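Local atomic coordinates of choline dehydrogenase and related flavoproteins (Aspergillus oryzae, PDB entry 3Q9T), a protein that is a formate oxidase of the glucose-methanol-choline oxidoreductase family, oxidising formate with the help of a bound 8-formyl-FAD. Residues E171-A176 / L353-F358; G181-E186 / E192-T197; N187-E192 / H198-I203; H391-F396 / D551-N556. All blocks are in the same frame, centred on the assembly; numbering follows the deposited sequence.

Overall arrangement
All four contacts reach the large mixed sheet through neighbouring strands: 353-358 lies between 195-204 (contacts 2 and 3) and 392-397 (contact 4). Contact 1 is a buried, almost wholly apolar meeting of helix 167-179 with strand 353-358. Contact 2, nested in the chain loop that contact 1 closes, is only partly buried and relies on backbone bonds and bridging waters. Contact 3 shares Glu-192 and a water with it, is buried, and links a tyrosine hydroxyl to the same strand through two waters. Contact 4 is fully buried beside the flavin, and there charges replace the leucines; Thr-202 of contact 3 probably hydrogen-bonds Gln-555 of contact 4.

Contact 1 of 4, residues E171-A176 / L353-F358; sequences ENLTKA and LELVGF
Leu-355 reaches from its strand to the flank of Leu-173 on the helix, and it is easiest to walk along it from the backbone outward. Its CB already touches the other segment, lying 3.8 Å from Leu-173 CD2. At CG the chain forks. The CD1 branch goes to the helix: it meets Leu-173 CD2 at 3.7 Å, the closest approach between the two segments, and it also lies 4.1 Å from both CB and CG of Leu-173. The tip of this branch has a second neighbour one residue further along the helix, since Leu-355 CD1 is 4.2 Å from Thr-174 OG1. The other branch, CD2, leaves the helix segment and packs on the ring of His-198. Strand 353-358 runs antiparallel between strands 195-204 and 392-397 of the large mixed sheet, and helix 167-179 lies over the face that carries Leu-355; Val-356 points the other way. Leu-173 has CG anti to its own N (chi1 -180°), which carries CD2 alongside Leu-355 CB, so the two leucines slide by one another in opposite directions instead of meeting end on. Beyond the pair, Leu-173 also touches Phe-396 of the next strand and Leu-470 and Leu-471 of helix 454-473, so it is wedged between sheet and a second helix. Thr-174 crosses Leu-355 at about a right angle; its hydroxyl is hydrogen-bonded to Arg-170 O one turn back, and offers Leu-355 nothing more than van der Waals contact. The Arg-170 side chain forms a salt bridge with Glu-354, tying the same helix to the strand through a charged pair.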
# COMPACT_ATOMS: atom_id res chain seq x y z
N GLU A 171 -19.59 31.05 -11.52
CA GLU A 171 -19.50 32.50 -11.28
C GLU A 171 -18.77 32.80 -9.97
O GLU A 171 -17.91 33.68 -9.92
CB GLU A 171 -20.90 33.13 -11.31
CG GLU A 171 -21.17 34.10 -10.17
CD GLU A 171 -21.21 35.56 -10.60
OE1 GLU A 171 -20.31 35.99 -11.36
OE2 GLU A 171 -22.15 36.28 -10.19
N ASN A 172 -19.10 32.06 -8.92
CA ASN A 172 -18.38 32.20 -7.64
C ASN A 172 -16.90 31.81 -7.67
O ASN A 172 -16.06 32.49 -7.07
CB ASN A 172 -19.12 31.47 -6.54
CG ASN A 172 -20.31 32.26 -6.03
OD1 ASN A 172 -20.17 33.17 -5.22
ND2 ASN A 172 -21.50 31.91 -6.51
N LEU A 173 -16.59 30.73 -8.40
CA LEU A 173 -15.22 30.24 -8.53
C LEU A 173 -14.41 31.28 -9.27
O LEU A 173 -13.25 31.54 -8.94
CB LEU A 173 -15.20 28.90 -9.30
CG LEU A 173 -13.85 28.20 -9.55
CD1 LEU A 173 -13.02 28.13 -8.27
CD2 LEU A 173 -14.01 26.79 -10.18
N THR A 174 -15.02 31.87 -10.29
CA THR A 174 -14.36 32.89 -11.09
C THR A 174 -14.04 34.11 -10.23
O THR A 174 -12.90 34.61 -10.22
CB THR A 174 -15.19 33.27 -12.34
OG1 THR A 174 -15.27 32.15 -13.23
CG2 THR A 174 -14.55 34.45 -13.07
N LYS A 175 -15.04 34.56 -9.48
CA LYS A 175 -14.88 35.69 -8.56
C LYS A 175 -13.76 35.40 -7.56
O LYS A 175 -12.88 36.25 -7.31
CB LYS A 175 -16.20 35.93 -7.81
CG LYS A 175 -16.63 37.37 -7.68
CD LYS A 175 -17.92 37.50 -6.86
CE LYS A 175 -19.14 37.02 -7.63
NZ LYS A 175 -20.36 36.92 -6.76
N ALA A 176 -13.78 34.20 -6.98
CA ALA A 176 -12.79 33.81 -5.99
C ALA A 176 -11.39 33.89 -6.58
O ALA A 176 -10.49 34.48 -5.99
CB ALA A 176 -13.09 32.39 -5.49
N LEU A 353 -16.14 18.69 -15.39
CA LEU A 353 -15.03 19.57 -15.14
C LEU A 353 -15.16 20.70 -16.16
O LEU A 353 -15.11 20.43 -17.35
CB LEU A 353 -13.72 18.82 -15.38
CG LEU A 353 -12.44 19.23 -14.65
CD1 LEU A 353 -11.19 18.72 -15.38
CD2 LEU A 353 -12.35 20.74 -14.38
N GLU A 354 -15.33 21.94 -15.71
CA GLU A 354 -15.61 23.05 -16.64
C GLU A 354 -14.64 24.21 -16.51
O GLU A 354 -14.39 24.92 -17.48
CB GLU A 354 -17.04 23.57 -16.46
CG GLU A 354 -18.11 22.51 -16.72
CD GLU A 354 -19.51 22.97 -16.37
OE1 GLU A 354 -19.60 23.89 -15.52
OE2 GLU A 354 -20.50 22.43 -16.93
N LEU A 355 -14.14 24.41 -15.29
CA LEU A 355 -13.11 25.39 -15.02
C LEU A 355 -11.86 24.68 -14.52
O LEU A 355 -11.92 23.80 -13.64
CB LEU A 355 -13.59 26.41 -13.98
CG LEU A 355 -14.66 27.36 -14.49
CD1 LEU A 355 -15.44 27.99 -13.34
CD2 LEU A 355 -14.06 28.44 -15.41
N VAL A 356 -10.73 25.10 -15.07
CA VAL A 356 -9.45 24.51 -14.76
C VAL A 356 -8.42 25.62 -14.56
O VAL A 356 -8.36 26.57 -15.37
CB VAL A 356 -8.98 23.57 -15.91
CG1 VAL A 356 -7.53 23.14 -15.70
CG2 VAL A 356 -9.91 22.36 -16.04
N GLY A 357 -7.60 25.49 -13.52
CA GLY A 357 -6.62 26.52 -13.19
C GLY A 357 -5.16 26.12 -13.36
O GLY A 357 -4.73 25.03 -12.98
N PHE A 358 -4.37 27.03 -13.93
CA PHE A 358 -2.94 26.76 -14.12
C PHE A 358 -2.08 27.84 -13.46
O PHE A 358 -1.52 28.70 -14.13
CB PHE A 358 -2.62 26.63 -15.61
CG PHE A 358 -3.34 25.48 -16.29
CD1 PHE A 358 -4.50 25.69 -17.00
CD2 PHE A 358 -2.84 24.18 -16.19
CE1 PHE A 358 -5.15 24.63 -17.62
CE2 PHE A 358 -3.48 23.13 -16.80
CZ PHE A 358 -4.63 23.35 -17.51

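Contact 2 of 4, residues G181-E186 / E192-T197; sequences GQPLIE and EMDGLT
The amide of Gln-182 and the carboxylate of Asp-194 face each other across a pair of waters, both of which accept from Gln-182 NE2 and donate to Asp-194 OD1. The ring of Pro-183 lies crosswise to the same carboxylate, its CG 3.7 Å from Asp-194 OD2. Behind these side chains the backbones join: Leu-196 N donates to Pro-183 O at 3.0 Å, and Ile-185 N to Leu-196 O at 2.8 Å. The two bonds make a single parallel beta bridge of Leu-184 with Leu-196, where the loop after helix 167-179 runs beside the start of strand 195-204. Gly-181, just after that helix, closes it in a Schellman motif. A bridging water 2.6 Å from Leu-196 O gives that oxygen a second donor and passes on to Glu-186 OE2, which also binds His-198 ND1. The backbone angles of Gly-195 (phi 136°) suit glycine, and having no side chain it leaves room for both Pro-183 O and Ile-185 CG2; the latter settles 3.7 Å from Gly-195 C and 3.4 Å from Asp-194 O. Leu-184 CD1 lies 4.0 Å from Leu-196 CB, the two side chains side by side and pointing the same way.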
# COMPACT_ATOMS: atom_id res chain seq x y z
N GLY A 181 -6.05 37.54 -7.08
CA GLY A 181 -5.08 38.23 -7.90
C GLY A 181 -4.46 37.35 -8.98
O GLY A 181 -3.33 37.58 -9.42
N GLN A 182 -5.21 36.33 -9.40
CA GLN A 182 -4.77 35.43 -10.47
C GLN A 182 -5.60 35.70 -11.71
O GLN A 182 -6.78 36.03 -11.62
CB GLN A 182 -4.93 33.96 -10.06
CG GLN A 182 -4.02 33.52 -8.93
CD GLN A 182 -2.55 33.60 -9.33
OE1 GLN A 182 -1.74 34.21 -8.63
NE2 GLN A 182 -2.20 32.99 -10.46
N PRO A 183 -4.97 35.56 -12.88
CA PRO A 183 -5.61 35.94 -14.14
C PRO A 183 -6.62 34.90 -14.60
O PRO A 183 -6.50 33.72 -14.28
CB PRO A 183 -4.44 35.96 -15.14
CG PRO A 183 -3.18 35.69 -14.32
CD PRO A 183 -3.62 35.02 -13.08
N LEU A 184 -7.62 35.37 -15.34
CA LEU A 184 -8.44 34.53 -16.19
C LEU A 184 -7.72 34.37 -17.53
O LEU A 184 -7.02 35.28 -17.98
CB LEU A 184 -9.78 35.22 -16.41
CG LEU A 184 -11.03 34.72 -15.67
CD1 LEU A 184 -10.72 34.11 -14.30
CD2 LEU A 184 -12.06 35.84 -15.59
N ILE A 185 -7.88 33.22 -18.19
CA ILE A 185 -7.27 33.02 -19.49
C ILE A 185 -8.07 32.03 -20.33
O ILE A 185 -8.54 31.01 -19.83
CB ILE A 185 -5.80 32.54 -19.37
CG1 ILE A 185 -5.12 32.54 -20.75
CG2 ILE A 185 -5.72 31.14 -18.72
CD1 ILE A 185 -3.61 32.31 -20.72
N GLU A 186 -8.25 32.35 -21.61
CA GLU A 186 -9.02 31.48 -22.50
C GLU A 186 -8.15 30.82 -23.56
O GLU A 186 -8.36 29.65 -23.92
CB GLU A 186 -10.18 32.25 -23.14
CG GLU A 186 -11.31 32.57 -22.18
CD GLU A 186 -11.76 31.36 -21.34
OE1 GLU A 186 -11.53 30.19 -21.73
OE2 GLU A 186 -12.34 31.59 -20.27
N GLU A 192 1.15 29.52 -23.84
CA GLU A 192 0.98 30.26 -22.61
C GLU A 192 -0.22 29.66 -21.92
O GLU A 192 -1.21 29.33 -22.59
CB GLU A 192 0.66 31.73 -22.89
CG GLU A 192 1.60 32.41 -23.83
CD GLU A 192 2.64 33.23 -23.10
OE1 GLU A 192 2.82 34.41 -23.47
OE2 GLU A 192 3.26 32.69 -22.16
N MET A 193 -0.16 29.53 -20.61
CA MET A 193 -1.29 28.94 -19.90
C MET A 193 -1.55 29.47 -18.49
O MET A 193 -2.27 28.84 -17.72
CB MET A 193 -1.18 27.40 -19.91
CG MET A 193 0.20 26.86 -19.50
SD MET A 193 0.39 25.11 -19.94
CE MET A 193 -1.07 24.42 -19.17
N ASP A 194 -1.02 30.64 -18.15
CA ASP A 194 -1.21 31.19 -16.81
C ASP A 194 -2.64 31.67 -16.52
O ASP A 194 -3.10 32.66 -17.07
CB ASP A 194 -0.21 32.33 -16.55
CG ASP A 194 -0.21 32.79 -15.10
OD1 ASP A 194 -0.46 31.97 -14.20
OD2 ASP A 194 0.04 33.98 -14.87
N GLY A 195 -3.35 30.96 -15.64
CA GLY A 195 -4.67 31.41 -15.21
C GLY A 195 -5.78 30.37 -15.13
O GLY A 195 -5.56 29.18 -15.37
N LEU A 196 -6.97 30.84 -14.80
CA LEU A 196 -8.17 30.02 -14.78
C LEU A 196 -8.85 30.08 -16.15
O LEU A 196 -9.09 31.16 -16.67
CB LEU A 196 -9.13 30.53 -13.71
CG LEU A 196 -10.37 29.67 -13.51
CD1 LEU A 196 -10.02 28.36 -12.78
CD2 LEU A 196 -11.43 30.45 -12.74
N THR A 197 -9.16 28.91 -16.71
CA THR A 197 -9.67 28.82 -18.07
C THR A 197 -10.94 27.96 -18.17
O THR A 197 -11.19 27.10 -17.32
CB THR A 197 -8.59 28.24 -19.03
OG1 THR A 197 -8.98 28.45 -20.40
CG2 THR A 197 -8.38 26.76 -18.78
O HOH W 1 -2.98 31.86 -12.60
O HOH W 2 0.23 32.27 -11.49
O HOH W 3 -9.49 26.84 -22.40
O HOH W 4 -11.57 31.73 -17.24

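Contact 3 of 4, residues N187-E192 / H198-I203; sequences NIYDGE and HCCDTI
Tyr-189 points its ring, hydroxyl first, at the backbone and sulfur of Cys-200. The sulfur stands obliquely to the ring, 5.2 Å from its centroid and 56° off the normal, a Cys sulfur-aromatic contact in which the phenol end does most of the touching: Tyr-189 OH is 3.3 Å from Cys-200 SG and 3.8 Å from Cys-200 CB. Cys-200 has SG anti to its carbonyl carbon (chi1 -66°), which swings the thiol to the tyrosine. Two waters flank the hydroxyl and carry it to the strand backbone. One lies 2.9 Å from Tyr-189 OH and accepts from Cys-200 N; the other is also 2.9 Å from Tyr-189 OH and probably donates to His-198 O. The buried phenol oxygen is thus linked through water to two backbone groups of one strand. On one face of the ring sits Ile-188 CG1, 3.5 Å above the plane and offset to the rim. The base of the tyrosine is held by its own loop: Tyr-189 N donates to Asn-187 OD1 at 3.0 Å, and Asn-187 ND2 donates to Asp-190 OD2, in the plane of the amide. Asp-190 also forms salt bridges with Arg-130 and Lys-148. This is an Asx turn at Asn-187, pinning a loop whose tyrosine packs on strand 195-204, which pairs with strand 100-101 and its FAD-binding Thr-100.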
# COMPACT_ATOMS: atom_id res chain seq x y z
N ASN A 187 -7.17 31.56 -24.07
CA ASN A 187 -6.24 30.97 -25.01
C ASN A 187 -5.05 30.30 -24.34
O ASN A 187 -4.03 30.94 -24.10
CB ASN A 187 -5.73 31.98 -26.04
CG ASN A 187 -4.81 31.33 -27.05
OD1 ASN A 187 -4.79 30.10 -27.15
ND2 ASN A 187 -4.02 32.13 -27.78
N ILE A 188 -5.16 29.01 -24.07
CA ILE A 188 -4.05 28.25 -23.51
C ILE A 188 -3.48 27.28 -24.56
O ILE A 188 -2.96 26.21 -24.24
CB ILE A 188 -4.49 27.49 -22.24
CG1 ILE A 188 -5.64 26.53 -22.56
CG2 ILE A 188 -4.96 28.47 -21.17
CD1 ILE A 188 -5.94 25.54 -21.46
N TYR A 189 -3.56 27.67 -25.83
CA TYR A 189 -3.22 26.75 -26.92
C TYR A 189 -2.03 27.22 -27.75
O TYR A 189 -1.61 26.51 -28.66
CB TYR A 189 -4.46 26.48 -27.79
CG TYR A 189 -5.62 26.07 -26.92
CD1 TYR A 189 -5.75 24.76 -26.49
CD2 TYR A 189 -6.53 27.00 -26.46
CE1 TYR A 189 -6.78 24.37 -25.64
CE2 TYR A 189 -7.57 26.63 -25.62
CZ TYR A 189 -7.69 25.31 -25.21
OH TYR A 189 -8.71 24.92 -24.36
N ASP A 190 -1.46 28.37 -27.40
CA ASP A 190 -0.28 28.88 -28.09
C ASP A 190 0.97 28.94 -27.23
O ASP A 190 1.87 29.75 -27.50
CB ASP A 190 -0.55 30.26 -28.68
CG ASP A 190 -1.47 30.20 -29.87
OD1 ASP A 190 -1.26 29.31 -30.73
OD2 ASP A 190 -2.41 31.01 -29.93
N GLY A 191 1.03 28.10 -26.20
CA GLY A 191 2.22 27.99 -25.38
C GLY A 191 2.18 28.70 -24.04
O GLY A 191 3.08 28.52 -23.22
N GLU A 192 1.15 29.52 -23.84
CA GLU A 192 0.98 30.26 -22.61
C GLU A 192 -0.22 29.66 -21.92
O GLU A 192 -1.21 29.33 -22.59
CB GLU A 192 0.66 31.73 -22.89
CG GLU A 192 1.60 32.41 -23.83
CD GLU A 192 2.64 33.23 -23.10
OE1 GLU A 192 2.82 34.41 -23.47
OE2 GLU A 192 3.26 32.69 -22.16
N HIS A 198 -11.73 28.21 -19.21
CA HIS A 198 -12.83 27.31 -19.55
C HIS A 198 -12.26 26.21 -20.45
O HIS A 198 -11.93 26.46 -21.63
CB HIS A 198 -13.95 28.05 -20.27
CG HIS A 198 -14.81 28.89 -19.37
ND1 HIS A 198 -14.53 30.21 -19.11
CD2 HIS A 198 -15.94 28.60 -18.69
CE1 HIS A 198 -15.45 30.70 -18.30
NE2 HIS A 198 -16.31 29.73 -18.02
N CYS A 199 -12.13 25.00 -19.91
CA CYS A 199 -11.43 23.91 -20.61
C CYS A 199 -12.21 23.36 -21.79
O CYS A 199 -13.45 23.39 -21.80
CB CYS A 199 -11.08 22.76 -19.65
SG CYS A 199 -12.49 22.00 -18.83
N CYS A 200 -11.48 22.86 -22.77
CA CYS A 200 -12.08 22.10 -23.85
C CYS A 200 -12.03 20.61 -23.55
O CYS A 200 -11.29 20.18 -22.68
CB CYS A 200 -11.40 22.38 -25.18
SG CYS A 200 -11.62 24.07 -25.74
N ASP A 201 -12.81 19.84 -24.29
CA ASP A 201 -13.00 18.45 -23.95
C ASP A 201 -13.18 17.59 -25.18
O ASP A 201 -13.66 18.07 -26.20
CB ASP A 201 -14.23 18.32 -23.07
CG ASP A 201 -13.98 18.78 -21.67
OD1 ASP A 201 -14.41 19.90 -21.32
OD2 ASP A 201 -13.34 18.02 -20.91
N THR A 202 -12.81 16.32 -25.06
CA THR A 202 -13.14 15.34 -26.09
C THR A 202 -14.58 14.86 -25.88
O THR A 202 -14.85 13.65 -25.76
CB THR A 202 -12.15 14.16 -26.14
OG1 THR A 202 -11.89 13.68 -24.80
CG2 THR A 202 -10.82 14.61 -26.80
N ILE A 203 -15.48 15.84 -25.83
CA ILE A 203 -16.92 15.61 -25.75
C ILE A 203 -17.62 16.53 -26.75
O ILE A 203 -17.21 17.68 -26.93
CB ILE A 203 -17.45 15.90 -24.33
CG1 ILE A 203 -16.76 14.97 -23.31
CG2 ILE A 203 -18.97 15.74 -24.29
CD1 ILE A 203 -17.00 15.33 -21.86
O HOH W 5 -8.64 22.81 -22.40
O HOH W 3 -9.49 26.84 -22.40

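Contact 4 of 4, residues H391-F396 / D551-N556; sequences HFELDF and DCRIQN. With FAY ([(2R,3S,4R,5R)-5-(6-amino-9H-purin-9-yl)-3,4-dihydroxytetrahydrofuran-2-yl]methyl (2R,3S,4S)-5-(8-formyl-7-methyl-2,4-dioxo-3,4-dihydrobenzo[g]pteridin-10(2H)-yl)-2,3,4-trihydroxypentyl dihydrogen diphosphate), chain D.
Arg-553 lays its aliphatic stem across the carboxylate of Glu-393, CG and CD each 3.3 Å from Glu-393 OE1, the two side chains crossing at about a right angle. Glu-393 is extended throughout, and that reach lets it take Arg-553 twice: OE2 accepts from Arg-553 N at 3.0 Å on its syn side, and OE1 makes a salt bridge with NE. Asp-395 and Arg-553 come at each other from opposite directions, Asp-395 OD2 at the guanidinium edge and the carboxylate turned 77° to the guanidinium plane. This OD2 receives both NH2, at 2.8 Å, and NE, though both bonds are weak in angle. The two acids also lie close, Glu-393 OE1 being 2.5 Å from Asp-395 OD1, and one of them probably holds a proton. This salt-bridge network sits where strand 392-397 meets the loop entering helix 555-572, beside the flavin ring; Arg-553, which touches His-510, is probably the arginine of the enzyme's catalytic His-Arg pair. With two carboxylates behind it, the guanidinium sends NH1 to flavin O4 at 3.1 Å. Flavin O2 takes Gln-555 N at 2.6 Å from the first turn of the helix, whose positive end would probably favour negative charge there. Gln-555 is itself held through its amide by Asn-97, Thr-100 and Thr-202.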
# COMPACT_ATOMS: atom_id res chain seq x y z
N HIS A 391 2.87 25.73 -12.08
CA HIS A 391 3.24 24.71 -11.09
C HIS A 391 2.15 23.64 -10.96
O HIS A 391 2.45 22.47 -10.70
CB HIS A 391 3.49 25.36 -9.73
CG HIS A 391 4.74 26.17 -9.69
ND1 HIS A 391 4.82 27.40 -9.07
CD2 HIS A 391 5.98 25.92 -10.18
CE1 HIS A 391 6.05 27.87 -9.18
NE2 HIS A 391 6.77 26.99 -9.85
N PHE A 392 0.89 24.04 -11.16
CA PHE A 392 -0.22 23.11 -10.99
C PHE A 392 -1.25 23.19 -12.09
O PHE A 392 -1.37 24.21 -12.76
CB PHE A 392 -0.93 23.33 -9.65
CG PHE A 392 -0.09 22.96 -8.47
CD1 PHE A 392 -0.23 21.70 -7.88
CD2 PHE A 392 0.86 23.85 -7.96
CE1 PHE A 392 0.57 21.35 -6.79
CE2 PHE A 392 1.65 23.50 -6.87
CZ PHE A 392 1.52 22.25 -6.29
N GLU A 393 -1.95 22.08 -12.28
CA GLU A 393 -3.27 22.11 -12.90
C GLU A 393 -4.24 21.85 -11.76
O GLU A 393 -4.14 20.83 -11.07
CB GLU A 393 -3.45 21.06 -14.00
CG GLU A 393 -4.92 20.82 -14.35
CD GLU A 393 -5.14 19.99 -15.62
OE1 GLU A 393 -6.30 19.62 -15.89
OE2 GLU A 393 -4.16 19.73 -16.36
N LEU A 394 -5.15 22.79 -11.55
CA LEU A 394 -6.19 22.65 -10.55
C LEU A 394 -7.53 22.37 -11.22
O LEU A 394 -8.12 23.26 -11.85
CB LEU A 394 -6.28 23.90 -9.70
CG LEU A 394 -4.96 24.24 -9.02
CD1 LEU A 394 -5.07 25.57 -8.22
CD2 LEU A 394 -4.55 23.07 -8.13
N ASP A 395 -7.99 21.13 -11.11
CA ASP A 395 -9.26 20.73 -11.66
C ASP A 395 -10.35 20.85 -10.63
O ASP A 395 -10.27 20.22 -9.56
CB ASP A 395 -9.20 19.30 -12.19
CG ASP A 395 -8.08 19.11 -13.19
OD1 ASP A 395 -7.97 19.96 -14.12
OD2 ASP A 395 -7.31 18.14 -13.02
N PHE A 396 -11.36 21.64 -10.95
CA PHE A 396 -12.48 21.82 -10.05
C PHE A 396 -13.67 21.00 -10.50
O PHE A 396 -14.53 21.49 -11.21
CB PHE A 396 -12.82 23.30 -9.97
CG PHE A 396 -11.66 24.14 -9.52
CD1 PHE A 396 -11.35 24.25 -8.18
CD2 PHE A 396 -10.85 24.78 -10.45
CE1 PHE A 396 -10.27 25.00 -7.76
CE2 PHE A 396 -9.76 25.53 -10.04
CZ PHE A 396 -9.47 25.64 -8.69
N ASP A 551 2.67 19.99 -19.20
CA ASP A 551 2.33 20.69 -17.95
C ASP A 551 0.83 20.59 -17.61
O ASP A 551 0.24 21.54 -17.10
CB ASP A 551 2.76 22.16 -18.05
CG ASP A 551 4.07 22.33 -18.82
OD1 ASP A 551 5.13 22.51 -18.18
OD2 ASP A 551 4.05 22.25 -20.06
N CYS A 552 0.23 19.44 -17.88
CA CYS A 552 -1.21 19.36 -17.86
C CYS A 552 -1.60 17.97 -18.28
O CYS A 552 -0.73 17.17 -18.64
CB CYS A 552 -1.77 20.34 -18.88
SG CYS A 552 -1.04 20.09 -20.51
N ARG A 553 -2.90 17.69 -18.23
CA ARG A 553 -3.48 16.45 -18.74
C ARG A 553 -3.02 16.18 -20.18
O ARG A 553 -3.07 17.06 -21.04
CB ARG A 553 -5.01 16.53 -18.65
CG ARG A 553 -5.49 16.67 -17.22
CD ARG A 553 -7.01 16.58 -17.09
NE ARG A 553 -7.45 16.58 -15.69
CZ ARG A 553 -8.63 16.14 -15.29
NH1 ARG A 553 -9.49 15.66 -16.19
NH2 ARG A 553 -8.97 16.16 -14.00
N ILE A 554 -2.60 14.96 -20.46
CA ILE A 554 -1.69 14.74 -21.59
C ILE A 554 -2.25 14.18 -22.89
O ILE A 554 -1.50 13.99 -23.83
CB ILE A 554 -0.53 13.81 -21.16
CG1 ILE A 554 -1.09 12.41 -20.86
CG2 ILE A 554 0.19 14.40 -19.94
CD1 ILE A 554 -0.04 11.33 -20.63
N GLN A 555 -3.56 13.91 -22.96
CA GLN A 555 -4.09 13.23 -24.14
C GLN A 555 -3.82 13.99 -25.44
O GLN A 555 -3.60 13.38 -26.48
CB GLN A 555 -5.59 12.86 -24.00
CG GLN A 555 -6.58 13.96 -24.36
CD GLN A 555 -8.04 13.46 -24.41
OE1 GLN A 555 -8.34 12.39 -24.94
NE2 GLN A 555 -8.94 14.24 -23.85
N ASN A 556 -3.83 15.32 -25.39
CA ASN A 556 -3.56 16.14 -26.57
C ASN A 556 -2.16 15.84 -27.13
O ASN A 556 -2.01 15.59 -28.33
CB ASN A 556 -3.74 17.63 -26.22
CG ASN A 556 -3.70 18.57 -27.44
OD1 ASN A 556 -3.74 19.78 -27.28
ND2 ASN A 556 -3.63 18.01 -28.66
P FAY D . -1.77 5.74 -25.30
N1 FAY D . -5.46 12.78 -20.41
C2 FAY D . -6.10 13.97 -20.76
O2 FAY D . -5.63 14.68 -21.63
N3 FAY D . -7.44 14.13 -20.49
C4 FAY D . -7.99 13.44 -19.44
O4 FAY D . -8.83 14.03 -18.74
N5 FAY D . -7.89 11.52 -18.03
C6 FAY D . -8.16 9.42 -17.00
C7 FAY D . -7.83 8.08 -16.86
C8 FAY D . -6.78 7.55 -17.61
O8 FAY D . -5.81 5.56 -18.37
C9 FAY D . -6.15 8.35 -18.58
PA FAY D . -3.54 3.67 -24.54
C1' FAY D . -4.58 10.02 -20.42
C10 FAY D . -6.07 11.91 -19.54
N10 FAY D . -5.67 10.57 -19.48
N1A FAY D . -2.07 -7.06 -26.07
O1A FAY D . -3.77 3.02 -23.22
C1B FAY D . -3.77 -2.10 -25.78
O1P FAY D . -2.04 5.60 -26.78
C2' FAY D . -5.16 9.65 -21.80
O2' FAY D . -6.33 8.95 -21.59
C2A FAY D . -3.00 -6.44 -26.89
O2A FAY D . -4.59 4.67 -24.92
C2B FAY D . -4.65 -1.49 -24.71
O2B FAY D . -5.85 -2.23 -24.48
O2P FAY D . -0.30 6.02 -25.04
C3' FAY D . -4.31 8.90 -22.88
O3' FAY D . -5.00 7.90 -23.62
N3A FAY D . -3.34 -5.11 -26.68
C3B FAY D . -4.95 -0.14 -25.30
O3B FAY D . -6.02 -0.27 -26.21
O3P FAY D . -2.10 4.35 -24.55
C4' FAY D . -3.03 8.28 -22.39
O4' FAY D . -2.36 9.30 -21.66
C4A FAY D . -2.76 -4.42 -25.66
C4B FAY D . -3.72 0.18 -26.11
O4B FAY D . -2.99 -1.03 -26.25
C4X FAY D . -7.28 12.32 -18.96
C5' FAY D . -2.18 7.76 -23.58
O5' FAY D . -2.71 6.85 -24.55
C5A FAY D . -1.82 -5.03 -24.83
C5B FAY D . -2.88 1.25 -25.44
O5B FAY D . -3.50 2.49 -25.67
C5X FAY D . -7.39 10.25 -17.80
C6A FAY D . -1.47 -6.37 -25.03
N6A FAY D . -0.65 -6.98 -24.18
N7A FAY D . -1.41 -4.12 -23.93
C7M FAY D . -8.50 7.30 -15.76
C8A FAY D . -2.05 -2.95 -24.16
C8M FAY D . -6.70 6.08 -17.74
C9A FAY D . -6.41 9.72 -18.66
N9A FAY D . -2.89 -3.13 -25.22